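Local coordinates for cyclic AMP receptor protein (Thermus thermophilus, PDB 4EV0) that activates transcription from six promoters in a cAMP-dependent manner, as a homodimer that binds cyclic AMP and DNA, at residues Pro32-Gly37 and Ala42-Ala47; Glu190-Leu195 and Ala205-Glu210; Leu106-Ile109 and Leu114-His117; Ser4-Gly9 and Gly71-Glu76. All coordinates share one frame; numbering follows the deposited sequence.

Contact 1. Residues Pro32-Gly37 and Ala42-Ala47; sequences PIFYQG and ALYLVA. With CMP (adenosine-3',5'-cyclic-monophosphate), chain G.
Two aromatic rings make the closest approach between Pro32-Gly37 and Ala42-Ala47: Phe34 CE2 lies 3.7 Å from Tyr44 CE1. The touching is lopsided. Tyr44 brings its CE1 corner to the edge of the Phe34 ring, near that ring's plane, while the two side chains run past each other in opposite directions. A second apolar contact is looser, with the Ile33 methyl CG2 over one face of the Tyr44 ring at 4.5 Å from CE1. Ile33 and Phe34 both pair with Ala89 of strand 88-91, a classic beta bulge, and both also point toward strand 42-46. That strand belongs to the other of the two antiparallel sheets of the cyclic nucleotide-binding domain, so the rings fill space between the sheets of its beta roll. The ligand adds a close non-bonded contact: Phe34 CE1 stands 3.5 Å from O5' of the bound cAMP, and the CG of Phe34 sits between the backbone N and the carbonyl carbon (chi1 56°), the torsion that carries the ring to the nucleotide. The Tyr44 ring also meets that of Phe74. Between the segments themselves the contact is apolar, yet a cAMP-binding arginine joins both of them, since Arg85 makes a cation-pi contact with Phe34 and a hydrogen bond to Ala42 O.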
loop_
_atom_site.group_PDB
_atom_site.type_symbol
_atom_site.label_atom_id
_atom_site.label_comp_id
_atom_site.label_asym_id
_atom_site.label_seq_id
_atom_site.Cartn_x
_atom_site.Cartn_y
_atom_site.Cartn_z
ATOM N N PRO B 32 -7.106 -16.601 20.648
ATOM C CA PRO B 32 -6.233 -15.490 20.261
ATOM C C PRO B 32 -4.787 -15.881 20.504
ATOM O O PRO B 32 -4.472 -16.458 21.546
ATOM C CB PRO B 32 -6.637 -14.368 21.224
ATOM C CG PRO B 32 -7.970 -14.769 21.762
ATOM C CD PRO B 32 -7.951 -16.260 21.802
ATOM N N ILE B 33 -3.923 -15.588 19.540
ATOM C CA ILE B 33 -2.511 -15.871 19.676
ATOM C C ILE B 33 -1.858 -14.650 20.332
ATOM O O ILE B 33 -1.194 -14.772 21.374
ATOM C CB ILE B 33 -1.903 -16.237 18.322
ATOM C CG1 ILE B 33 -2.593 -17.491 17.776
ATOM C CG2 ILE B 33 -0.420 -16.466 18.436
ATOM C CD1 ILE B 33 -2.992 -17.393 16.308
ATOM N N PHE B 34 -2.082 -13.478 19.739
ATOM C CA PHE B 34 -1.792 -12.192 20.385
ATOM C C PHE B 34 -2.694 -11.100 19.804
ATOM O O PHE B 34 -3.396 -11.320 18.808
ATOM C CB PHE B 34 -0.311 -11.802 20.273
ATOM C CG PHE B 34 0.206 -11.750 18.855
ATOM C CD1 PHE B 34 -0.143 -10.707 18.004
ATOM C CD2 PHE B 34 1.055 -12.737 18.376
ATOM C CE1 PHE B 34 0.326 -10.661 16.710
ATOM C CE2 PHE B 34 1.535 -12.691 17.061
ATOM C CZ PHE B 34 1.173 -11.656 16.239
ATOM N N TYR B 35 -2.644 -9.923 20.423
ATOM C CA TYR B 35 -3.442 -8.777 20.004
ATOM C C TYR B 35 -2.594 -7.614 19.509
ATOM O O TYR B 35 -1.425 -7.486 19.865
ATOM C CB TYR B 35 -4.305 -8.297 21.167
ATOM C CG TYR B 35 -5.461 -9.211 21.487
ATOM C CD1 TYR B 35 -6.210 -9.795 20.469
ATOM C CD2 TYR B 35 -5.807 -9.492 22.800
ATOM C CE1 TYR B 35 -7.279 -10.631 20.753
ATOM C CE2 TYR B 35 -6.874 -10.331 23.099
ATOM C CZ TYR B 35 -7.608 -10.900 22.070
ATOM O OH TYR B 35 -8.672 -11.734 22.356
ATOM N N GLN B 36 -3.201 -6.775 18.675
ATOM C CA GLN B 36 -2.602 -5.524 18.230
ATOM C C GLN B 36 -2.342 -4.672 19.467
ATOM O O GLN B 36 -3.212 -4.560 20.335
ATOM C CB GLN B 36 -3.556 -4.797 17.258
ATOM C CG GLN B 36 -2.989 -3.544 16.569
ATOM C CD GLN B 36 -3.971 -2.929 15.549
ATOM O OE1 GLN B 36 -4.955 -3.565 15.161
ATOM N NE2 GLN B 36 -3.706 -1.686 15.127
ATOM N N GLY B 37 -1.149 -4.090 19.559
ATOM C CA GLY B 37 -0.770 -3.313 20.728
ATOM C C GLY B 37 -0.092 -4.103 21.842
ATOM O O GLY B 37 0.297 -3.538 22.867
ATOM N N ALA B 42 8.533 -12.584 19.849
ATOM C CA ALA B 42 8.724 -13.757 18.998
ATOM C C ALA B 42 7.951 -13.689 17.682
ATOM O O ALA B 42 6.882 -13.062 17.600
ATOM C CB ALA B 42 8.336 -15.019 19.759
ATOM N N LEU B 43 8.493 -14.344 16.657
ATOM C CA LEU B 43 7.746 -14.565 15.419
ATOM C C LEU B 43 7.282 -16.010 15.395
ATOM O O LEU B 43 7.734 -16.823 16.201
ATOM C CB LEU B 43 8.591 -14.248 14.180
ATOM C CG LEU B 43 9.929 -14.966 13.960
ATOM C CD1 LEU B 43 9.776 -16.372 13.358
ATOM C CD2 LEU B 43 10.845 -14.107 13.101
ATOM N N TYR B 44 6.399 -16.341 14.465
ATOM C CA TYR B 44 5.849 -17.683 14.399
ATOM C C TYR B 44 5.801 -18.203 12.969
ATOM O O TYR B 44 5.445 -17.475 12.033
ATOM C CB TYR B 44 4.429 -17.733 14.998
ATOM C CG TYR B 44 4.295 -17.231 16.421
ATOM C CD1 TYR B 44 4.052 -15.892 16.686
ATOM C CD2 TYR B 44 4.396 -18.099 17.498
ATOM C CE1 TYR B 44 3.922 -15.423 17.982
ATOM C CE2 TYR B 44 4.271 -17.642 18.811
ATOM C CZ TYR B 44 4.030 -16.300 19.043
ATOM O OH TYR B 44 3.899 -15.834 20.334
ATOM N N LEU B 45 6.164 -19.471 12.819
ATOM C CA LEU B 45 5.871 -20.241 11.621
ATOM C C LEU B 45 4.651 -21.095 11.922
ATOM O O LEU B 45 4.494 -21.581 13.042
ATOM C CB LEU B 45 7.047 -21.155 11.291
ATOM C CG LEU B 45 7.947 -20.830 10.099
ATOM C CD1 LEU B 45 7.859 -19.354 9.700
ATOM C CD2 LEU B 45 9.373 -21.216 10.423
ATOM N N VAL B 46 3.779 -21.274 10.934
ATOM C CA VAL B 46 2.640 -22.173 11.097
ATOM C C VAL B 46 3.046 -23.587 10.696
ATOM O O VAL B 46 3.408 -23.835 9.544
ATOM C CB VAL B 46 1.423 -21.728 10.264
ATOM C CG1 VAL B 46 0.358 -22.825 10.250
ATOM C CG2 VAL B 46 0.864 -20.415 10.796
ATOM N N ALA B 47 3.021 -24.505 11.657
ATOM C CA ALA B 47 3.307 -25.908 11.380
ATOM C C ALA B 47 2.053 -26.644 10.875
ATOM O O ALA B 47 2.126 -27.471 9.961
ATOM C CB ALA B 47 3.852 -26.576 12.612
HETATM P P CMP G . 3.878 -8.146 14.252
HETATM O O1P CMP G . 4.891 -8.676 15.223
HETATM O O2P CMP G . 3.820 -6.656 13.999
HETATM O "O5'" CMP G . 2.406 -8.689 14.635
HETATM C "C5'" CMP G . 1.375 -8.780 13.653
HETATM C "C4'" CMP G . 1.954 -9.339 12.400
HETATM O "O4'" CMP G . 1.056 -9.230 11.279
HETATM C "C3'" CMP G . 3.167 -8.615 11.906
HETATM O "O3'" CMP G . 4.266 -8.764 12.782
HETATM C "C2'" CMP G . 3.320 -9.215 10.521
HETATM O "O2'" CMP G . 3.805 -10.544 10.594
HETATM C "C1'" CMP G . 1.842 -9.271 10.095
HETATM N N9 CMP G . 1.486 -8.131 9.245
HETATM C C8 CMP G . 1.512 -6.828 9.577
HETATM N N7 CMP G . 1.146 -6.074 8.502
HETATM C C5 CMP G . 0.881 -6.909 7.476
HETATM C C6 CMP G . 0.426 -6.780 6.067
HETATM N N6 CMP G . 0.185 -5.550 5.531
HETATM N N1 CMP G . 0.276 -7.925 5.346
HETATM C C2 CMP G . 0.520 -9.138 5.868
HETATM N N3 CMP G . 0.921 -9.328 7.146
HETATM C C4 CMP G . 1.114 -8.270 7.973
#

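Contact 2. Residues Glu190-Leu195 and Ala205-Glu210; sequences EGVVRL and AALLEE
The winged helix-turn-helix domain supplies both parts of this contact, the entry to the wing at Glu190-Leu195 and the helix that follows the wing at Ala205-Glu210. One valine does the joining. Val192 points at the helix and splits its two methyls between successive leucines: CG1 lies 3.9 Å from Leu208 CB and 4.0 Å from Leu208 CD1, while CG2 lies 4.0 Å from Leu207 CD2. CG1 is anti to the backbone N (chi1 -178°) and CG2 anti to the carbonyl carbon, which spreads the branches so that each has a leucine of its own. Both leucine side chains cross the valine at about a right angle. The contact is apolar, side chain on side chain, and the nearest CA atoms, those of Val192 and Leu208, are 6.5 Å apart. Just ahead of the valine, Gly191 ends helix 177-189 in a Schellman motif with positive phi, and this turn delivers the chain to Val192. Of the two leucines, Leu208 is the more deeply buried; Leu207 lies closer to the surface. Glu190, just before Gly191, forms a salt bridge with Arg143. On its other sides Leu208 packs against Ala147 and Leu150 of helix 139-154 and against Val202 of strand 199-202, while Val193 turns to Leu187 and Ala188 of helix 177-189, so the contact sits where the wing sheet meets the helices of the domain.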
loop_
_atom_site.group_PDB
_atom_site.type_symbol
_atom_site.label_atom_id
_atom_site.label_comp_id
_atom_site.label_asym_id
_atom_site.label_seq_id
_atom_site.Cartn_x
_atom_site.Cartn_y
_atom_site.Cartn_z
ATOM N N GLU B 190 -20.824 -0.847 -25.755
ATOM C CA GLU B 190 -22.184 -0.462 -25.387
ATOM C C GLU B 190 -22.748 0.614 -26.304
ATOM O O GLU B 190 -23.851 1.097 -26.092
ATOM C CB GLU B 190 -22.212 0.063 -23.956
ATOM C CG GLU B 190 -21.722 -0.918 -22.914
ATOM C CD GLU B 190 -21.702 -0.302 -21.531
ATOM O OE1 GLU B 190 -20.728 -0.554 -20.783
ATOM O OE2 GLU B 190 -22.662 0.435 -21.195
ATOM N N GLY B 191 -21.969 1.010 -27.304
ATOM C CA GLY B 191 -22.373 2.056 -28.226
ATOM C C GLY B 191 -22.479 3.459 -27.642
ATOM O O GLY B 191 -23.072 4.344 -28.265
ATOM N N VAL B 192 -21.900 3.678 -26.460
ATOM C CA VAL B 192 -21.978 4.988 -25.808
ATOM C C VAL B 192 -20.955 5.970 -26.391
ATOM O O VAL B 192 -21.236 7.164 -26.554
ATOM C CB VAL B 192 -21.821 4.868 -24.266
ATOM C CG1 VAL B 192 -21.947 6.229 -23.594
ATOM C CG2 VAL B 192 -22.865 3.902 -23.711
ATOM N N VAL B 193 -19.772 5.457 -26.722
ATOM C CA VAL B 193 -18.716 6.272 -27.299
ATOM C C VAL B 193 -18.157 5.609 -28.554
ATOM O O VAL B 193 -18.287 4.393 -28.739
ATOM C CB VAL B 193 -17.544 6.501 -26.306
ATOM C CG1 VAL B 193 -18.055 7.019 -24.965
ATOM C CG2 VAL B 193 -16.750 5.223 -26.098
ATOM N N ARG B 194 -17.540 6.414 -29.414
ATOM C CA ARG B 194 -16.821 5.896 -30.565
ATOM C C ARG B 194 -15.359 6.331 -30.481
ATOM O O ARG B 194 -15.061 7.500 -30.229
ATOM C CB ARG B 194 -17.458 6.378 -31.871
ATOM C CG ARG B 194 -16.600 6.106 -33.104
ATOM C CD ARG B 194 -17.360 6.381 -34.386
ATOM N NE ARG B 194 -18.511 5.490 -34.500
ATOM C CZ ARG B 194 -19.520 5.682 -35.343
ATOM N NH1 ARG B 194 -19.518 6.748 -36.136
ATOM N NH2 ARG B 194 -20.531 4.814 -35.383
ATOM N N LEU B 195 -14.444 5.390 -30.690
ATOM C CA LEU B 195 -13.017 5.682 -30.567
ATOM C C LEU B 195 -12.329 5.782 -31.912
ATOM O O LEU B 195 -12.719 5.133 -32.890
ATOM C CB LEU B 195 -12.315 4.608 -29.732
ATOM C CG LEU B 195 -12.951 4.272 -28.383
ATOM C CD1 LEU B 195 -12.220 3.105 -27.725
ATOM C CD2 LEU B 195 -12.949 5.499 -27.477
ATOM N N ALA B 205 -25.047 10.879 -25.062
ATOM C CA ALA B 205 -24.725 11.734 -23.925
ATOM C C ALA B 205 -25.597 11.470 -22.703
ATOM O O ALA B 205 -25.106 11.479 -21.573
ATOM C CB ALA B 205 -24.796 13.193 -24.319
ATOM N N ALA B 206 -26.882 11.227 -22.919
ATOM C CA ALA B 206 -27.786 11.006 -21.805
ATOM C C ALA B 206 -27.456 9.694 -21.145
ATOM O O ALA B 206 -27.513 9.581 -19.920
ATOM C CB ALA B 206 -29.253 11.014 -22.271
ATOM N N LEU B 207 -27.133 8.692 -21.957
ATOM C CA LEU B 207 -26.824 7.373 -21.423
ATOM C C LEU B 207 -25.499 7.433 -20.661
ATOM O O LEU B 207 -25.311 6.748 -19.646
ATOM C CB LEU B 207 -26.756 6.345 -22.548
ATOM C CG LEU B 207 -26.526 4.890 -22.134
ATOM C CD1 LEU B 207 -27.401 4.542 -20.933
ATOM C CD2 LEU B 207 -26.798 3.936 -23.300
ATOM N N LEU B 208 -24.592 8.270 -21.158
ATOM C CA LEU B 208 -23.315 8.493 -20.504
ATOM C C LEU B 208 -23.549 9.107 -19.127
ATOM O O LEU B 208 -23.015 8.625 -18.129
ATOM C CB LEU B 208 -22.434 9.412 -21.348
ATOM C CG LEU B 208 -21.078 9.716 -20.731
ATOM C CD1 LEU B 208 -20.143 8.512 -20.899
ATOM C CD2 LEU B 208 -20.443 10.991 -21.323
ATOM N N GLU B 209 -24.364 10.159 -19.083
ATOM C CA GLU B 209 -24.663 10.853 -17.838
ATOM C C GLU B 209 -25.300 9.873 -16.862
ATOM O O GLU B 209 -25.036 9.906 -15.662
ATOM C CB GLU B 209 -25.589 12.043 -18.099
ATOM C CG GLU B 209 -25.654 13.064 -16.957
ATOM C CD GLU B 209 -26.280 14.397 -17.381
ATOM O OE1 GLU B 209 -27.167 14.394 -18.270
ATOM O OE2 GLU B 209 -25.877 15.446 -16.826
ATOM N N GLU B 210 -26.118 8.975 -17.388
ATOM C CA GLU B 210 -26.713 7.935 -16.560
ATOM C C GLU B 210 -25.634 7.031 -15.983
ATOM O O GLU B 210 -25.669 6.683 -14.807
ATOM C CB GLU B 210 -27.730 7.102 -17.354
ATOM C CG GLU B 210 -29.023 7.831 -17.708
ATOM C CD GLU B 210 -30.145 6.873 -18.116
ATOM O OE1 GLU B 210 -29.846 5.716 -18.492
ATOM O OE2 GLU B 210 -31.330 7.276 -18.053
#

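Contact 3. Residues Leu106-Ile109 and Leu114-His117; sequences LALI and LVAH. With SO4 (sulfate ion), chain H.
Val115 and Ala116 receive the side chains of Leu108 and Ile109 across the short turn between helices 102-111 and 114-135. One residue earlier, Leu114 opens the second helix, and its backbone N gives a hydrogen bond of 3.0 Å to O4 of a sulfate ion, with an angle of 160° at the hydrogen. The anion, probably from the crystallisation liquor, is also held by Arg110 of the second subunit. Val115 comes next and points toward the first helix; its CG2 meets Leu108 CD2 at 4.3 Å, and its CB lies 4.3 Å from Ile109 CG2. This turn between two helices leads from the cyclic nucleotide-binding domain into the long helix through which CRP-family subunits dimerise. At Ala116 the fit is closer, with the methyl CB 3.9 Å from Ile109 CG2. The branch that touches is thus the Ile109 methyl anti to the carbonyl carbon, while CG1 takes the position between the backbone N and the carbonyl carbon (chi1 66°). Ala116 also packs on Ala116 of the second subunit. His117 packs on Ile109 of that subunit, and its ND1 is hydrogen-bonded to the hydroxyl of Tyr105 there.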
loop_
_atom_site.group_PDB
_atom_site.type_symbol
_atom_site.label_atom_id
_atom_site.label_comp_id
_atom_site.label_asym_id
_atom_site.label_seq_id
_atom_site.Cartn_x
_atom_site.Cartn_y
_atom_site.Cartn_z
ATOM N N LEU B 106 18.567 -13.935 17.249
ATOM C CA LEU B 106 19.854 -13.236 17.202
ATOM C C LEU B 106 21.052 -14.183 17.102
ATOM O O LEU B 106 22.047 -13.889 16.432
ATOM C CB LEU B 106 20.015 -12.332 18.431
ATOM C CG LEU B 106 19.158 -11.066 18.394
ATOM C CD1 LEU B 106 19.443 -10.192 19.601
ATOM C CD2 LEU B 106 19.422 -10.311 17.113
ATOM N N ALA B 107 20.959 -15.320 17.776
ATOM C CA ALA B 107 22.032 -16.299 17.700
ATOM C C ALA B 107 21.942 -17.081 16.385
ATOM O O ALA B 107 22.968 -17.500 15.837
ATOM C CB ALA B 107 22.018 -17.237 18.920
ATOM N N LEU B 108 20.723 -17.267 15.876
ATOM C CA LEU B 108 20.537 -18.009 14.627
ATOM C C LEU B 108 21.116 -17.301 13.389
ATOM O O LEU B 108 21.799 -17.922 12.572
ATOM C CB LEU B 108 19.063 -18.337 14.390
ATOM C CG LEU B 108 18.741 -18.916 13.004
ATOM C CD1 LEU B 108 19.517 -20.214 12.769
ATOM C CD2 LEU B 108 17.231 -19.143 12.832
ATOM N N ILE B 109 20.829 -16.012 13.237
ATOM C CA ILE B 109 21.290 -15.296 12.045
ATOM C C ILE B 109 22.811 -15.180 12.012
ATOM O O ILE B 109 23.394 -15.034 10.944
ATOM C CB ILE B 109 20.622 -13.916 11.874
ATOM C CG1 ILE B 109 21.027 -12.967 12.995
ATOM C CG2 ILE B 109 19.106 -14.069 11.806
ATOM C CD1 ILE B 109 20.602 -11.549 12.744
ATOM N N LEU B 114 21.299 -15.676 5.972
ATOM C CA LEU B 114 20.290 -15.788 4.935
ATOM C C LEU B 114 18.863 -15.812 5.514
ATOM O O LEU B 114 17.875 -15.568 4.788
ATOM C CB LEU B 114 20.556 -17.024 4.075
ATOM C CG LEU B 114 19.949 -17.023 2.671
ATOM C CD1 LEU B 114 20.452 -15.811 1.856
ATOM C CD2 LEU B 114 20.233 -18.341 1.950
ATOM N N VAL B 115 18.758 -16.093 6.815
ATOM C CA VAL B 115 17.470 -16.035 7.502
ATOM C C VAL B 115 17.036 -14.593 7.702
ATOM O O VAL B 115 15.874 -14.258 7.509
ATOM C CB VAL B 115 17.511 -16.736 8.874
ATOM C CG1 VAL B 115 16.202 -16.509 9.623
ATOM C CG2 VAL B 115 17.784 -18.219 8.697
ATOM N N ALA B 116 17.972 -13.741 8.099
ATOM C CA ALA B 116 17.672 -12.329 8.246
ATOM C C ALA B 116 17.302 -11.736 6.893
ATOM O O ALA B 116 16.331 -10.987 6.788
ATOM C CB ALA B 116 18.853 -11.586 8.847
ATOM N N HIS B 117 18.074 -12.074 5.860
ATOM C CA HIS B 117 17.794 -11.590 4.514
ATOM C C HIS B 117 16.434 -12.049 4.025
ATOM O O HIS B 117 15.709 -11.282 3.390
ATOM C CB HIS B 117 18.844 -12.059 3.518
ATOM C CG HIS B 117 18.376 -12.004 2.095
ATOM N ND1 HIS B 117 18.491 -10.870 1.313
ATOM C CD2 HIS B 117 17.775 -12.939 1.318
ATOM C CE1 HIS B 117 17.995 -11.118 0.114
ATOM N NE2 HIS B 117 17.558 -12.366 0.091
HETATM S S SO4 H . 23.892 -18.810 4.841
HETATM O O1 SO4 H . 25.053 -19.275 5.605
HETATM O O2 SO4 H . 24.355 -17.852 3.831
HETATM O O3 SO4 H . 23.241 -19.934 4.171
HETATM O O4 SO4 H . 22.957 -18.157 5.747
#

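Contact 4. Residues Ser4-Gly9 and Gly71-Glu76; sequences SPLFHG and GELFGE. With CMP (adenosine-3',5'-cyclic-monophosphate), chain G.
Leu6 and Leu73 form the tightly packed half of this contact, in which a 3-10 turn near the N-terminus, residues 5-7, lies against edge strand 73-74 of the cyclic nucleotide-binding beta roll. Their side chains cross at about a right angle, and a single methyl, Leu73 CD1, serves both branches of Leu6, at 3.8 Å from CD2 and 3.9 Å from CD1. Leu45 packs on both leucines, and Val115 of helix 114-135 closes on Leu6, so the pair is buried. The other half is partly exposed and polar. Ser4 OG gives a hydrogen bond of 3.1 Å to Gly71 O, reaching it 26° out of the carbonyl plane with a C=O...O angle of 145°. Its hydroxyl is anti to the backbone N, where it also accepts a weak bond from Leu6 N, and Pro5 CD rests 3.6 Å from the same Gly71 O. At the backbone angles of Gly71 a CB would be jammed against the preceding carbonyl O, which calls for glycine. Farther along, Gly71-Glu76 turns from the N-terminal turn to the nucleotide, which Gly75 and Glu76 bind. Arg126 forms a salt bridge with Glu76 and a hydrogen bond with Leu73 O. The ribose hydroxyl is held by two partners: O2' of cAMP donates to Glu76 OE1, in a bond whose very short modelled length is doubtful, and accepts from Gly75 N at 2.8 Å, with 153° at the hydrogen.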
loop_
_atom_site.group_PDB
_atom_site.type_symbol
_atom_site.label_atom_id
_atom_site.label_comp_id
_atom_site.label_asym_id
_atom_site.label_seq_id
_atom_site.Cartn_x
_atom_site.Cartn_y
_atom_site.Cartn_z
ATOM N N SER B 4 8.906 -23.381 3.590
ATOM C CA SER B 4 8.819 -22.003 4.072
ATOM C C SER B 4 9.781 -21.059 3.343
ATOM O O SER B 4 10.939 -21.401 3.109
ATOM C CB SER B 4 9.065 -21.947 5.584
ATOM O OG SER B 4 8.985 -20.614 6.066
ATOM N N PRO B 5 9.291 -19.864 2.970
ATOM C CA PRO B 5 10.122 -18.848 2.301
ATOM C C PRO B 5 11.232 -18.333 3.222
ATOM O O PRO B 5 12.284 -17.901 2.746
ATOM C CB PRO B 5 9.119 -17.735 1.952
ATOM C CG PRO B 5 7.941 -17.965 2.844
ATOM C CD PRO B 5 7.881 -19.447 3.097
ATOM N N LEU B 6 10.993 -18.414 4.531
ATOM C CA LEU B 6 11.983 -18.067 5.553
ATOM C C LEU B 6 13.269 -18.854 5.382
ATOM O O LEU B 6 14.334 -18.422 5.813
ATOM C CB LEU B 6 11.415 -18.352 6.943
ATOM C CG LEU B 6 12.330 -17.982 8.110
ATOM C CD1 LEU B 6 12.630 -16.483 8.104
ATOM C CD2 LEU B 6 11.762 -18.455 9.470
ATOM N N PHE B 7 13.152 -20.006 4.733
ATOM C CA PHE B 7 14.241 -20.961 4.581
ATOM C C PHE B 7 14.754 -21.077 3.150
ATOM O O PHE B 7 15.542 -21.974 2.833
ATOM C CB PHE B 7 13.768 -22.332 5.053
ATOM C CG PHE B 7 13.422 -22.375 6.510
ATOM C CD1 PHE B 7 14.171 -21.664 7.432
ATOM C CD2 PHE B 7 12.331 -23.124 6.961
ATOM C CE1 PHE B 7 13.851 -21.706 8.783
ATOM C CE2 PHE B 7 12.004 -23.175 8.314
ATOM C CZ PHE B 7 12.760 -22.472 9.229
ATOM N N HIS B 8 14.296 -20.176 2.288
ATOM C CA HIS B 8 14.742 -20.151 0.898
ATOM C C HIS B 8 16.265 -19.984 0.775
ATOM O O HIS B 8 16.855 -19.115 1.409
ATOM C CB HIS B 8 14.002 -19.044 0.132
ATOM C CG HIS B 8 14.211 -19.093 -1.350
ATOM N ND1 HIS B 8 15.326 -18.557 -1.964
ATOM C CD2 HIS B 8 13.453 -19.622 -2.339
ATOM C CE1 HIS B 8 15.244 -18.756 -3.268
ATOM N NE2 HIS B 8 14.116 -19.397 -3.522
ATOM N N GLY B 9 16.896 -20.844 -0.017
ATOM C CA GLY B 9 18.330 -20.760 -0.242
ATOM C C GLY B 9 19.174 -21.670 0.627
ATOM O O GLY B 9 20.362 -21.888 0.337
ATOM N N GLY B 71 3.605 -23.360 6.815
ATOM C CA GLY B 71 4.784 -22.850 6.150
ATOM C C GLY B 71 4.869 -21.339 6.142
ATOM O O GLY B 71 5.900 -20.769 5.768
ATOM N N GLU B 72 3.790 -20.681 6.546
ATOM C CA GLU B 72 3.729 -19.229 6.466
ATOM C C GLU B 72 4.118 -18.572 7.786
ATOM O O GLU B 72 3.969 -19.167 8.853
ATOM C CB GLU B 72 2.346 -18.774 5.987
ATOM C CG GLU B 72 2.156 -18.884 4.467
ATOM C CD GLU B 72 0.734 -18.569 4.023
ATOM O OE1 GLU B 72 -0.180 -19.379 4.317
ATOM O OE2 GLU B 72 0.529 -17.509 3.377
ATOM N N LEU B 73 4.599 -17.336 7.697
ATOM C CA LEU B 73 5.205 -16.638 8.821
ATOM C C LEU B 73 4.416 -15.402 9.269
ATOM O O LEU B 73 3.848 -14.693 8.439
ATOM C CB LEU B 73 6.623 -16.231 8.417
ATOM C CG LEU B 73 7.503 -15.427 9.366
ATOM C CD1 LEU B 73 8.944 -15.859 9.170
ATOM C CD2 LEU B 73 7.385 -13.950 9.102
ATOM N N PHE B 74 4.392 -15.140 10.578
ATOM C CA PHE B 74 3.850 -13.878 11.105
ATOM C C PHE B 74 4.484 -13.456 12.433
ATOM O O PHE B 74 5.074 -14.278 13.132
ATOM C CB PHE B 74 2.329 -13.941 11.258
ATOM C CG PHE B 74 1.851 -14.978 12.247
ATOM C CD1 PHE B 74 1.767 -16.321 11.885
ATOM C CD2 PHE B 74 1.479 -14.609 13.538
ATOM C CE1 PHE B 74 1.316 -17.281 12.793
ATOM C CE2 PHE B 74 1.033 -15.559 14.451
ATOM C CZ PHE B 74 0.943 -16.896 14.073
ATOM N N GLY B 75 4.342 -12.175 12.771
ATOM C CA GLY B 75 4.823 -11.638 14.030
ATOM C C GLY B 75 6.292 -11.239 14.013
ATOM O O GLY B 75 6.945 -11.134 15.065
ATOM N N GLU B 76 6.819 -11.004 12.816
ATOM C CA GLU B 76 8.242 -10.704 12.662
ATOM C C GLU B 76 8.585 -9.241 12.971
ATOM O O GLU B 76 9.733 -8.908 13.230
ATOM C CB GLU B 76 8.729 -11.111 11.266
ATOM C CG GLU B 76 8.271 -10.196 10.125
ATOM C CD GLU B 76 6.763 -10.265 9.822
ATOM O OE1 GLU B 76 6.102 -11.292 10.122
ATOM O OE2 GLU B 76 6.232 -9.275 9.267
HETATM P P CMP G . 3.878 -8.146 14.252
HETATM O O1P CMP G . 4.891 -8.676 15.223
HETATM O O2P CMP G . 3.820 -6.656 13.999
HETATM O "O5'" CMP G . 2.406 -8.689 14.635
HETATM C "C5'" CMP G . 1.375 -8.780 13.653
HETATM C "C4'" CMP G . 1.954 -9.339 12.400
HETATM O "O4'" CMP G . 1.056 -9.230 11.279
HETATM C "C3'" CMP G . 3.167 -8.615 11.906
HETATM O "O3'" CMP G . 4.266 -8.764 12.782
HETATM C "C2'" CMP G . 3.320 -9.215 10.521
HETATM O "O2'" CMP G . 3.805 -10.544 10.594
HETATM C "C1'" CMP G . 1.842 -9.271 10.095
HETATM N N9 CMP G . 1.486 -8.131 9.245
HETATM C C8 CMP G . 1.512 -6.828 9.577
HETATM N N7 CMP G . 1.146 -6.074 8.502
HETATM C C5 CMP G . 0.881 -6.909 7.476
HETATM C C6 CMP G . 0.426 -6.780 6.067
HETATM N N6 CMP G . 0.185 -5.550 5.531
HETATM N N1 CMP G . 0.276 -7.925 5.346
HETATM C C2 CMP G . 0.520 -9.138 5.868
HETATM N N3 CMP G . 0.921 -9.328 7.146
HETATM C C4 CMP G . 1.114 -8.270 7.973
#

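How the contacts relate
Contacts 1, 3 and 4 gather in the nucleotide-binding half of the subunit, whereas contact 2 lies in the DNA-binding half, its centre about 52 Å from that of contact 1. Contacts 1 and 4 share a sheet, for strands 42-46 and 73-74 are neighbours, and both reach the same cAMP, one by an aromatic ring and the other by hydrogen bonds. Contact 4 meets contact 3 where Leu114 CD2 packs 3.5 Å from His8 O, connecting the N-terminal segment to the dimer helix. Contacts 1, 2 and 3 are buried and apolar between their segments; contact 4 is only partly buried, and a hydrogen bond joins its segments. Contact 3 lies at the dimer interface, with Ile109, Leu114, Ala116 and His117 all touching the second subunit.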